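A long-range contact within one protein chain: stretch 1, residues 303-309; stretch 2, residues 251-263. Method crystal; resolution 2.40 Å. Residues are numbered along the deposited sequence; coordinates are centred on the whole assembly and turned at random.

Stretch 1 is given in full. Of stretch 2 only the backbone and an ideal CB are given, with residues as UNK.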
# COMPACT_ATOMS: atom_id res chain seq x y z
N LEU A 303 -16.79 -14.66 -2.16
CA LEU A 303 -16.93 -14.91 -3.59
C LEU A 303 -15.59 -14.90 -4.34
O LEU A 303 -15.30 -15.79 -5.13
CB LEU A 303 -17.87 -13.86 -4.19
CG LEU A 303 -18.30 -14.09 -5.64
CD1 LEU A 303 -19.32 -15.22 -5.66
CD2 LEU A 303 -18.90 -12.82 -6.23
N LEU A 304 -14.77 -13.88 -4.08
CA LEU A 304 -13.48 -13.74 -4.75
C LEU A 304 -12.42 -14.75 -4.32
O LEU A 304 -11.29 -14.71 -4.81
CB LEU A 304 -12.93 -12.33 -4.56
CG LEU A 304 -13.50 -11.10 -5.28
CD1 LEU A 304 -14.14 -11.47 -6.60
CD2 LEU A 304 -14.49 -10.42 -4.39
N MET A 305 -12.75 -15.63 -3.38
CA MET A 305 -11.78 -16.62 -2.93
C MET A 305 -11.74 -17.81 -3.88
O MET A 305 -10.83 -18.63 -3.83
CB MET A 305 -12.12 -17.10 -1.53
CG MET A 305 -11.93 -16.08 -0.42
SD MET A 305 -10.23 -16.01 0.17
CE MET A 305 -9.57 -14.55 -0.75
N GLN A 306 -12.73 -17.93 -4.76
CA GLN A 306 -12.76 -19.05 -5.69
C GLN A 306 -11.87 -18.87 -6.91
O GLN A 306 -11.82 -17.80 -7.50
CB GLN A 306 -14.19 -19.32 -6.17
CG GLN A 306 -15.14 -19.71 -5.05
CD GLN A 306 -14.53 -20.72 -4.09
OE1 GLN A 306 -14.13 -21.82 -4.49
NE2 GLN A 306 -14.44 -20.34 -2.81
N PRO A 307 -11.13 -19.93 -7.28
CA PRO A 307 -10.24 -19.88 -8.44
C PRO A 307 -11.08 -19.63 -9.68
O PRO A 307 -12.17 -20.18 -9.81
CB PRO A 307 -9.61 -21.27 -8.45
CG PRO A 307 -9.58 -21.63 -7.00
CD PRO A 307 -10.94 -21.19 -6.53
N VAL A 308 -10.58 -18.78 -10.57
CA VAL A 308 -11.28 -18.46 -11.80
C VAL A 308 -10.76 -19.38 -12.89
O VAL A 308 -9.82 -19.02 -13.61
CB VAL A 308 -11.04 -16.99 -12.22
CG1 VAL A 308 -11.80 -16.69 -13.51
CG2 VAL A 308 -11.46 -16.05 -11.11
N PRO A 309 -11.35 -20.58 -13.04
CA PRO A 309 -10.88 -21.49 -14.08
C PRO A 309 -11.20 -20.95 -15.47
O PRO A 309 -12.25 -20.27 -15.61
CB PRO A 309 -11.64 -22.77 -13.77
CG PRO A 309 -12.95 -22.25 -13.28
CD PRO A 309 -12.53 -21.14 -12.35
OXT PRO A 309 -10.40 -21.21 -16.39
N UNK A 251 -7.28 -8.52 -11.98
CA UNK A 251 -5.96 -9.06 -12.24
C UNK A 251 -6.01 -10.45 -11.61
O UNK A 251 -6.28 -10.58 -10.42
CB UNK A 251 -4.84 -8.19 -11.68
N UNK A 252 -5.79 -11.48 -12.42
CA UNK A 252 -5.83 -12.86 -11.92
C UNK A 252 -4.46 -13.51 -11.78
O UNK A 252 -3.70 -13.59 -12.74
CB UNK A 252 -6.69 -13.72 -12.85
N UNK A 253 -4.13 -13.95 -10.57
CA UNK A 253 -2.86 -14.61 -10.34
C UNK A 253 -2.82 -15.82 -11.29
O UNK A 253 -3.64 -16.72 -11.19
CB UNK A 253 -2.69 -15.02 -8.88
N UNK A 254 -1.87 -15.84 -12.24
CA UNK A 254 -1.79 -16.96 -13.18
C UNK A 254 -1.52 -18.34 -12.56
O UNK A 254 -2.01 -19.35 -13.05
CB UNK A 254 -0.69 -16.66 -14.20
N UNK A 255 -0.75 -18.37 -11.48
CA UNK A 255 -0.41 -19.63 -10.83
C UNK A 255 -1.50 -20.19 -9.92
O UNK A 255 -1.71 -21.40 -9.88
CB UNK A 255 0.87 -19.44 -10.01
N UNK A 256 -2.22 -19.33 -9.20
CA UNK A 256 -3.27 -19.81 -8.31
C UNK A 256 -4.64 -19.68 -8.94
O UNK A 256 -5.59 -20.32 -8.50
CB UNK A 256 -3.23 -19.05 -6.98
N UNK A 257 -4.75 -18.84 -9.96
CA UNK A 257 -6.02 -18.62 -10.63
C UNK A 257 -6.98 -17.80 -9.78
O UNK A 257 -8.15 -17.63 -10.14
CB UNK A 257 -6.66 -19.96 -10.99
N UNK A 258 -6.51 -17.29 -8.65
CA UNK A 258 -7.36 -16.47 -7.79
C UNK A 258 -7.15 -15.00 -8.11
O UNK A 258 -6.04 -14.57 -8.44
CB UNK A 258 -7.07 -16.74 -6.31
N UNK A 259 -8.23 -14.24 -8.02
CA UNK A 259 -8.21 -12.81 -8.28
C UNK A 259 -7.39 -12.13 -7.19
O UNK A 259 -7.62 -12.38 -6.00
CB UNK A 259 -9.63 -12.24 -8.34
N UNK A 260 -6.43 -11.29 -7.60
CA UNK A 260 -5.58 -10.54 -6.67
C UNK A 260 -6.04 -9.09 -6.50
O UNK A 260 -5.90 -8.52 -5.41
CB UNK A 260 -4.13 -10.56 -7.16
N UNK A 261 -6.56 -8.48 -7.56
CA UNK A 261 -7.05 -7.10 -7.52
C UNK A 261 -8.27 -6.93 -8.42
O UNK A 261 -8.45 -7.66 -9.38
CB UNK A 261 -5.95 -6.13 -7.94
N UNK A 262 -9.09 -5.93 -8.11
CA UNK A 262 -10.26 -5.60 -8.92
C UNK A 262 -9.93 -4.18 -9.35
O UNK A 262 -9.65 -3.35 -8.49
CB UNK A 262 -11.59 -5.72 -8.17
N UNK A 263 -9.94 -3.90 -10.65
CA UNK A 263 -9.65 -2.55 -11.13
C UNK A 263 -10.83 -1.94 -11.84
O UNK A 263 -11.48 -2.59 -12.65
CB UNK A 263 -8.44 -2.56 -12.07

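Position 251 lies in a strand, and nothing of stretch 1 comes within 5.5 Å of its ideal CB. Many residues would do. It is Phe 251, which pairs through its backbone with position 261.

At position 252 CA-to-CB points toward stretch 1. The ideal CB is 5.5 Å from Val 308 CB, close enough that a medium apolar side chain can pack against the valine. Valine, isoleucine, leucine or methionine would suit. The residue is Ile 252. Its CD1 lies 4.0 Å from Val 308 CG1.

Positions 253 to 255 are out of reach, and stretch 1 does not choose among residues there. The chain leaves the strand at 253, and the backbone N atoms of 255 and 256 are left near its side chain. A short acceptor at 253 could hold them. The residue is Asn 253. Its OD1 accepts from the N of residue 256 at 2.8 Å. A weak bond runs from the N of residue 255 to Asn 253 OD1 at 3.0 Å. Position 254 has phi -62°, which allows proline among others, and is Pro 254.

Position 256 points sideways, with no atom of stretch 1 near its ideal CB. A small polar residue could serve the turn itself. It is Ser 256, and its OG accepts from the N of residue 258 at 3.2 Å. Its O touches Pro 307 CB at 4.1 Å.

Position 257 has phi/psi 73/7, a left-handed conformation. Glycine, asparagine or aspartate would be easy choices. The CB points toward stretch 1, 4.1 Å from both Pro 307 CB and Val 308 N. Val 308 O is an acceptor beyond, so a long donor would also suit. The residue is Arg 257. NH1 donates to Val 308 O at 2.9 Å, nearly straight, with that oxygen at the edge of the guanidinium. Its backbone O accepts from Val 308 N at 2.7 Å, also nearly straight.

Position 258 points sideways, but Met 305 O is 4.9 Å from its ideal CB. A flexible side chain ending in a donor could turn back to this oxygen. Lysine, arginine or glutamine are plausible. The residue is Lys 258. Its NZ donates to Met 305 O at 2.8 Å, while Pro 307 CG lies 3.4 Å from NZ.

At position 259 the CB points toward stretch 1, with Val 308 CG2 5.1 Å away. Isoleucine, leucine, valine or methionine would fit. The residue is Ile 259. CD1 meets Leu 304 CD1 at 4.1 Å, and CG1 meets Val 308 CG2 at 4.0 Å. A water donates to Ile 259 O and Leu 304 O.

Position 262 points toward stretch 1 from further off. A long apolar side chain could reach Leu 304. It is Ile 262, whose CD1 lies 4.3 Å from Leu 304 CD1.

Positions 255, 261 and 263 are out of reach and 260 points away, so stretch 1 would accept many residues at each. They are Trp 255, Phe 261, Ile 263 and Ser 260.

Stretch 2 (251-263) FINPWSRKISFII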
# COMPACT_ATOMS: atom_id res chain seq x y z
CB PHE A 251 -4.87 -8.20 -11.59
CG PHE A 251 -4.67 -6.86 -12.26
CD1 PHE A 251 -4.76 -6.73 -13.65
CD2 PHE A 251 -4.37 -5.72 -11.51
CE1 PHE A 251 -4.54 -5.50 -14.28
CE2 PHE A 251 -4.15 -4.49 -12.13
CZ PHE A 251 -4.23 -4.38 -13.52
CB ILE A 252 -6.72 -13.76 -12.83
CG1 ILE A 252 -8.12 -13.17 -12.94
CG2 ILE A 252 -6.85 -15.16 -12.23
CD1 ILE A 252 -8.99 -13.88 -13.96
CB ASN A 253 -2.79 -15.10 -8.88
CG ASN A 253 -1.44 -15.69 -8.53
OD1 ASN A 253 -1.07 -16.76 -9.01
ND2 ASN A 253 -0.70 -14.99 -7.69
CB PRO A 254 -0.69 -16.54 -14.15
CG PRO A 254 0.18 -15.64 -13.31
CD PRO A 254 -0.85 -14.83 -12.56
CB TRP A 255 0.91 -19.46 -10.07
CG TRP A 255 2.02 -18.98 -10.97
CD1 TRP A 255 2.62 -19.69 -11.97
CD2 TRP A 255 2.60 -17.67 -11.02
NE1 TRP A 255 3.53 -18.91 -12.63
CE2 TRP A 255 3.54 -17.66 -12.07
CE3 TRP A 255 2.41 -16.49 -10.27
CZ2 TRP A 255 4.29 -16.53 -12.40
CZ3 TRP A 255 3.16 -15.37 -10.60
CH2 TRP A 255 4.09 -15.39 -11.65
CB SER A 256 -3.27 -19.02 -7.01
OG SER A 256 -3.63 -17.67 -7.25
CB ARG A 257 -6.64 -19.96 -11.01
CG ARG A 257 -6.15 -20.51 -12.34
CD ARG A 257 -6.84 -19.77 -13.49
NE ARG A 257 -5.97 -18.80 -14.14
CZ ARG A 257 -6.41 -17.76 -14.85
NH1 ARG A 257 -7.71 -17.55 -15.00
NH2 ARG A 257 -5.53 -16.96 -15.43
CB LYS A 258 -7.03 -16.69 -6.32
CG LYS A 258 -7.45 -18.03 -5.77
CD LYS A 258 -7.10 -18.12 -4.29
CE LYS A 258 -7.21 -19.54 -3.79
NZ LYS A 258 -8.53 -20.15 -4.14
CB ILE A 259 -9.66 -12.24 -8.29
CG1 ILE A 259 -10.31 -12.52 -9.65
CG2 ILE A 259 -9.66 -10.74 -7.94
CD1 ILE A 259 -11.63 -11.80 -9.88
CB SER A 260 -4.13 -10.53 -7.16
OG SER A 260 -3.61 -11.84 -7.25
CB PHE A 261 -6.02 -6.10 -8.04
CG PHE A 261 -4.71 -6.14 -7.34
CD1 PHE A 261 -3.66 -6.89 -7.85
CD2 PHE A 261 -4.50 -5.38 -6.19
CE1 PHE A 261 -2.42 -6.89 -7.23
CE2 PHE A 261 -3.26 -5.37 -5.55
CZ PHE A 261 -2.22 -6.13 -6.07
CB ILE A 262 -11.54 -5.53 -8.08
CG1 ILE A 262 -11.82 -6.87 -7.39
CG2 ILE A 262 -12.71 -5.11 -8.98
CD1 ILE A 262 -12.38 -7.93 -8.32
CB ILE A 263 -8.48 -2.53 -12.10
CG1 ILE A 263 -8.63 -3.67 -13.11
CG2 ILE A 263 -7.19 -2.60 -11.35
CD1 ILE A 263 -7.47 -3.78 -14.08
O HOH W 1 -8.59 -13.82 -4.03
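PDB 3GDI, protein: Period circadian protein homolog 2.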